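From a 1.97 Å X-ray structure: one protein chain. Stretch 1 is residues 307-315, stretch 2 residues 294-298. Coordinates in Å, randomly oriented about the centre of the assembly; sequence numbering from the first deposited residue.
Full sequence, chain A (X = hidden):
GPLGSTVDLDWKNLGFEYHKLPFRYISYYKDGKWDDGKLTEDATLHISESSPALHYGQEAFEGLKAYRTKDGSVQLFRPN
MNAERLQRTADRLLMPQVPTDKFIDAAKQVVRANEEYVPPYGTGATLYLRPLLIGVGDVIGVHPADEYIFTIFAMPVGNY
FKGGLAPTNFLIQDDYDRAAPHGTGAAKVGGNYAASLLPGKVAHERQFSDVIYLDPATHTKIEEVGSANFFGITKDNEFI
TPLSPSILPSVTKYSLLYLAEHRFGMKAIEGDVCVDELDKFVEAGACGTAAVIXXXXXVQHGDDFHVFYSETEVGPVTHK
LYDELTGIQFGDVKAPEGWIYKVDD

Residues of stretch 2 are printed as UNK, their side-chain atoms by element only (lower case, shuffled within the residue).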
ATOM      1  N   VAL A 307       2.192  32.663   7.357  1.00 36.45           N
ATOM      2  CA  VAL A 307       1.092  33.100   6.502  1.00 37.78           C
ATOM      3  C   VAL A 307       1.675  33.732   5.252  1.00 37.12           C
ATOM      4  O   VAL A 307       2.447  34.687   5.333  1.00 37.64           O
ATOM      5  CB  VAL A 307       0.151  34.089   7.233  1.00 42.17           C
ATOM      6  CG1 VAL A 307      -0.867  34.680   6.266  1.00 36.15           C
ATOM      7  CG2 VAL A 307      -0.570  33.386   8.358  1.00 37.01           C
ATOM      8  N   PHE A 308       1.338  33.174   4.095  1.00 37.89           N
ATOM      9  CA  PHE A 308       1.863  33.687   2.835  1.00 38.37           C
ATOM     10  C   PHE A 308       1.178  34.983   2.432  1.00 37.74           C
ATOM     11  O   PHE A 308       1.829  36.006   2.224  1.00 41.06           O
ATOM     12  CB  PHE A 308       1.705  32.642   1.726  1.00 38.88           C
ATOM     13  CG  PHE A 308       2.417  31.354   2.015  1.00 37.74           C
ATOM     14  CD1 PHE A 308       3.749  31.195   1.663  1.00 37.74           C
ATOM     15  CD2 PHE A 308       1.759  30.308   2.650  1.00 34.99           C
ATOM     16  CE1 PHE A 308       4.414  30.017   1.933  1.00 40.56           C
ATOM     17  CE2 PHE A 308       2.415  29.121   2.933  1.00 35.93           C
ATOM     18  CZ  PHE A 308       3.746  28.971   2.574  1.00 35.91           C
ATOM     19  N   TYR A 309      -0.144  34.933   2.324  1.00 39.80           N
ATOM     20  CA  TYR A 309      -0.899  36.063   1.809  1.00 38.40           C
ATOM     21  C   TYR A 309      -1.900  36.546   2.841  1.00 39.01           C
ATOM     22  O   TYR A 309      -1.853  37.696   3.278  1.00 39.84           O
ATOM     23  CB  TYR A 309      -1.615  35.675   0.510  1.00 37.08           C
ATOM     24  CG  TYR A 309      -2.342  36.841  -0.115  1.00 39.92           C
ATOM     25  CD1 TYR A 309      -3.708  36.997   0.053  1.00 41.43           C
ATOM     26  CD2 TYR A 309      -1.654  37.801  -0.834  1.00 34.13           C
ATOM     27  CE1 TYR A 309      -4.375  38.063  -0.496  1.00 42.59           C
ATOM     28  CE2 TYR A 309      -2.314  38.879  -1.395  1.00 40.91           C
ATOM     29  CZ  TYR A 309      -3.675  39.000  -1.214  1.00 41.17           C
ATOM     30  OH  TYR A 309      -4.357  40.055  -1.763  1.00 49.56           O
ATOM     31  N   SER A 310      -2.802  35.653   3.236  1.00 37.79           N
ATOM     32  CA  SER A 310      -3.825  35.972   4.222  1.00 39.20           C
ATOM     33  C   SER A 310      -4.454  34.697   4.756  1.00 38.29           C
ATOM     34  O   SER A 310      -4.456  33.667   4.076  1.00 38.40           O
ATOM     35  CB  SER A 310      -4.913  36.845   3.600  1.00 38.67           C
ATOM     36  OG  SER A 310      -6.002  36.959   4.496  1.00 39.14           O
ATOM     37  N   GLU A 311      -4.999  34.763   5.965  1.00 39.25           N
ATOM     38  CA  GLU A 311      -5.667  33.604   6.538  1.00 40.17           C
ATOM     39  C   GLU A 311      -7.111  33.542   6.089  1.00 41.57           C
ATOM     40  O   GLU A 311      -7.761  32.502   6.210  1.00 40.70           O
ATOM     41  CB  GLU A 311      -5.621  33.650   8.065  1.00 42.77           C
ATOM     42  CG  GLU A 311      -4.277  33.297   8.650  1.00 40.95           C
ATOM     43  CD  GLU A 311      -4.290  33.332  10.161  1.00 42.42           C
ATOM     44  OE1 GLU A 311      -4.922  32.443  10.768  1.00 44.36           O
ATOM     45  OE2 GLU A 311      -3.671  34.253  10.731  1.00 46.33           O
ATOM     46  N   THR A 312      -7.612  34.658   5.569  1.00 40.92           N
ATOM     47  CA  THR A 312      -9.025  34.750   5.218  1.00 43.25           C
ATOM     48  C   THR A 312      -9.284  35.051   3.740  1.00 44.50           C
ATOM     49  O   THR A 312     -10.292  34.620   3.178  1.00 48.51           O
ATOM     50  CB  THR A 312      -9.741  35.803   6.081  1.00 44.94           C
ATOM     51  OG1 THR A 312     -11.103  35.916   5.652  1.00 57.63           O
ATOM     52  CG2 THR A 312      -9.063  37.156   5.951  1.00 44.82           C
ATOM     53  N   GLU A 313      -8.375  35.784   3.113  1.00 43.61           N
ATOM     54  CA  GLU A 313      -8.536  36.141   1.712  1.00 47.30           C
ATOM     55  C   GLU A 313      -7.556  35.388   0.822  1.00 43.18           C
ATOM     56  O   GLU A 313      -6.540  34.880   1.289  1.00 44.60           O
ATOM     57  CB  GLU A 313      -8.410  37.654   1.535  1.00 49.91           C
ATOM     58  CG  GLU A 313      -9.699  38.384   1.898  1.00 55.80           C
ATOM     59  CD  GLU A 313      -9.455  39.733   2.537  1.00 66.12           C
ATOM     60  OE1 GLU A 313      -8.303  40.000   2.945  1.00 66.31           O
ATOM     61  OE2 GLU A 313     -10.422  40.525   2.636  1.00 71.28           O
ATOM     62  N   VAL A 314      -7.873  35.295  -0.461  1.00 39.55           N
ATOM     63  CA  VAL A 314      -7.005  34.577  -1.376  1.00 40.88           C
ATOM     64  C   VAL A 314      -6.338  35.529  -2.359  1.00 40.94           C
ATOM     65  O   VAL A 314      -6.950  36.498  -2.822  1.00 41.05           O
ATOM     66  CB  VAL A 314      -7.745  33.389  -2.051  1.00 43.36           C
ATOM     67  CG1 VAL A 314      -9.230  33.479  -1.794  1.00 47.81           C
ATOM     68  CG2 VAL A 314      -7.425  33.279  -3.528  1.00 38.31           C
ATOM     69  N   GLY A 315      -5.066  35.268  -2.643  1.00 37.35           N
ATOM     70  CA  GLY A 315      -4.268  36.149  -3.472  1.00 38.77           C
ATOM     71  C   GLY A 315      -4.751  36.269  -4.902  1.00 38.14           C
ATOM     72  O   GLY A 315      -5.413  35.366  -5.424  1.00 37.46           O
ATOM     73  N   UNK A 294      -6.632  24.654  -3.771  1.00 32.91           N
ATOM     74  CA  UNK A 294      -6.951  24.956  -2.383  1.00 34.31           C
ATOM     75  C   UNK A 294      -5.938  25.979  -1.902  1.00 35.82           C
ATOM     76  O   UNK A 294      -4.790  25.626  -1.641  1.00 36.04           O
ATOM     77  c   UNK A 294      -6.861  23.702  -1.506  1.00 39.83           C
ATOM     78  o   UNK A 294      -7.721  22.680  -1.980  1.00 47.86           O
ATOM     79  N   UNK A 295      -6.351  27.251  -1.795  1.00 34.24           N
ATOM     80  CA  UNK A 295      -5.434  28.302  -1.332  1.00 35.77           C
ATOM     81  C   UNK A 295      -4.935  28.008   0.079  1.00 36.17           C
ATOM     82  O   UNK A 295      -5.716  27.576   0.941  1.00 36.12           O
ATOM     83  c   UNK A 295      -7.697  27.776  -2.096  1.00 39.11           C
ATOM     84  c   UNK A 295      -7.448  29.255  -2.293  1.00 40.69           C
ATOM     85  c   UNK A 295      -6.316  29.560  -1.317  1.00 38.94           C
ATOM     86  N   UNK A 296      -3.645  28.211   0.316  1.00 32.54           N
ATOM     87  CA  UNK A 296      -3.112  27.989   1.654  1.00 34.95           C
ATOM     88  C   UNK A 296      -3.082  29.317   2.398  1.00 34.22           C
ATOM     89  O   UNK A 296      -2.503  30.293   1.913  1.00 38.33           O
ATOM     90  c   UNK A 296      -1.816  25.902   1.076  1.00 31.13           C
ATOM     91  c   UNK A 296      -0.488  25.274   0.653  1.00 34.85           C
ATOM     92  c   UNK A 296      -1.056  27.343   2.993  1.00 33.51           C
ATOM     93  c   UNK A 296      -1.704  27.334   1.612  1.00 30.96           C
ATOM     94  N   UNK A 297      -3.742  29.361   3.551  1.00 34.99           N
ATOM     95  CA  UNK A 297      -3.688  30.530   4.407  1.00 32.00           C
ATOM     96  C   UNK A 297      -2.351  30.515   5.114  1.00 35.03           C
ATOM     97  O   UNK A 297      -1.445  31.285   4.783  1.00 34.84           O
ATOM     98  N   UNK A 298      -2.220  29.602   6.070  1.00 35.96           N
ATOM     99  CA  UNK A 298      -0.987  29.468   6.817  1.00 37.27           C
ATOM    100  C   UNK A 298      -0.510  28.031   6.909  1.00 36.07           C
ATOM    101  O   UNK A 298      -1.294  27.080   6.784  1.00 33.81           O
TER
HETATM  102  O   HOH W   1      -1.694  32.879   2.746  1.00 37.05           O

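Position 294 carries two side-chain atoms, a carbon followed by an oxygen, with no branch, and they lie out of reach of stretch 1. An unbranched C-O side chain is that of serine. Ser 294 holds its hydroxyl in the m rotamer, and its identity must be read from its atoms alone.

Position 295 has three side-chain carbons that close a ring onto the backbone nitrogen, and one ring carbon lies 4.2 Å from CB of Val 314. Only proline closes such a ring. The CA-to-CB bond of Pro 295 points toward stretch 1, and the ring atom nearest Val 314 is CG, an apolar contact near the end of the stretch. With its nitrogen tied up in the ring, this residue has no amide proton to offer, and packing is what it brings to the contact.

Position 296 shows four carbons forked at the first, one arm two carbons long, and one of them comes 3.9 Å from CE2 of Phe 308. This beta-branched aliphatic chain is isoleucine. The short arm of Ile 296, its CG2, makes that closest approach. The CA-to-CB bond of Phe 308 points sideways, but the m rotamer brings the end of the ring nearer.

Position 297 has no side-chain atoms, and its CA sits 4.2 Å from CA of Glu 311 and 3.2 Å from O of Ser 310. It is glycine. A CB on Gly 297 would point toward the loop and fall 3.4 Å from CA of Glu 311, a tight fit, and 3.4 Å from O of Ser 310. The CA also makes a CA-H...O contact with that carbonyl.

Position 298 also lacks side-chain atoms; its CA lies 4.2 Å from CA of Val 307. This too is glycine. An ideal CB on Gly 298 would crowd CG2 of Val 307 at 3.4 Å, on the same face of the sheet.

The contact works by backbone closeness, with apolar packing beside it. Val 307 and Gly 298 form an antiparallel, non-hydrogen-bonded pair, after which the chain leaves the strand and loops back over Gly 297. The carbonyl of Gly 297 is the hub: its O accepts a weak hydrogen bond from N of Phe 308 at 3.4 Å, and water 1 lies 2.6 Å from the same O, in geometry that suits donation to it. That water in turn accepts from N of Tyr 309, 2.6 Å from its oxygen, bridging the two backbones. The loop braces itself, since OG of Ser 310 accepts from N of Thr 312 and N of Glu 313, each 3.0 Å away. The rule is economical: here the strand has glycine at the two positions where its backbone comes closest to stretch 1, and apolar side chains alongside.

Stretch 2, residues 294-298: SPIGG
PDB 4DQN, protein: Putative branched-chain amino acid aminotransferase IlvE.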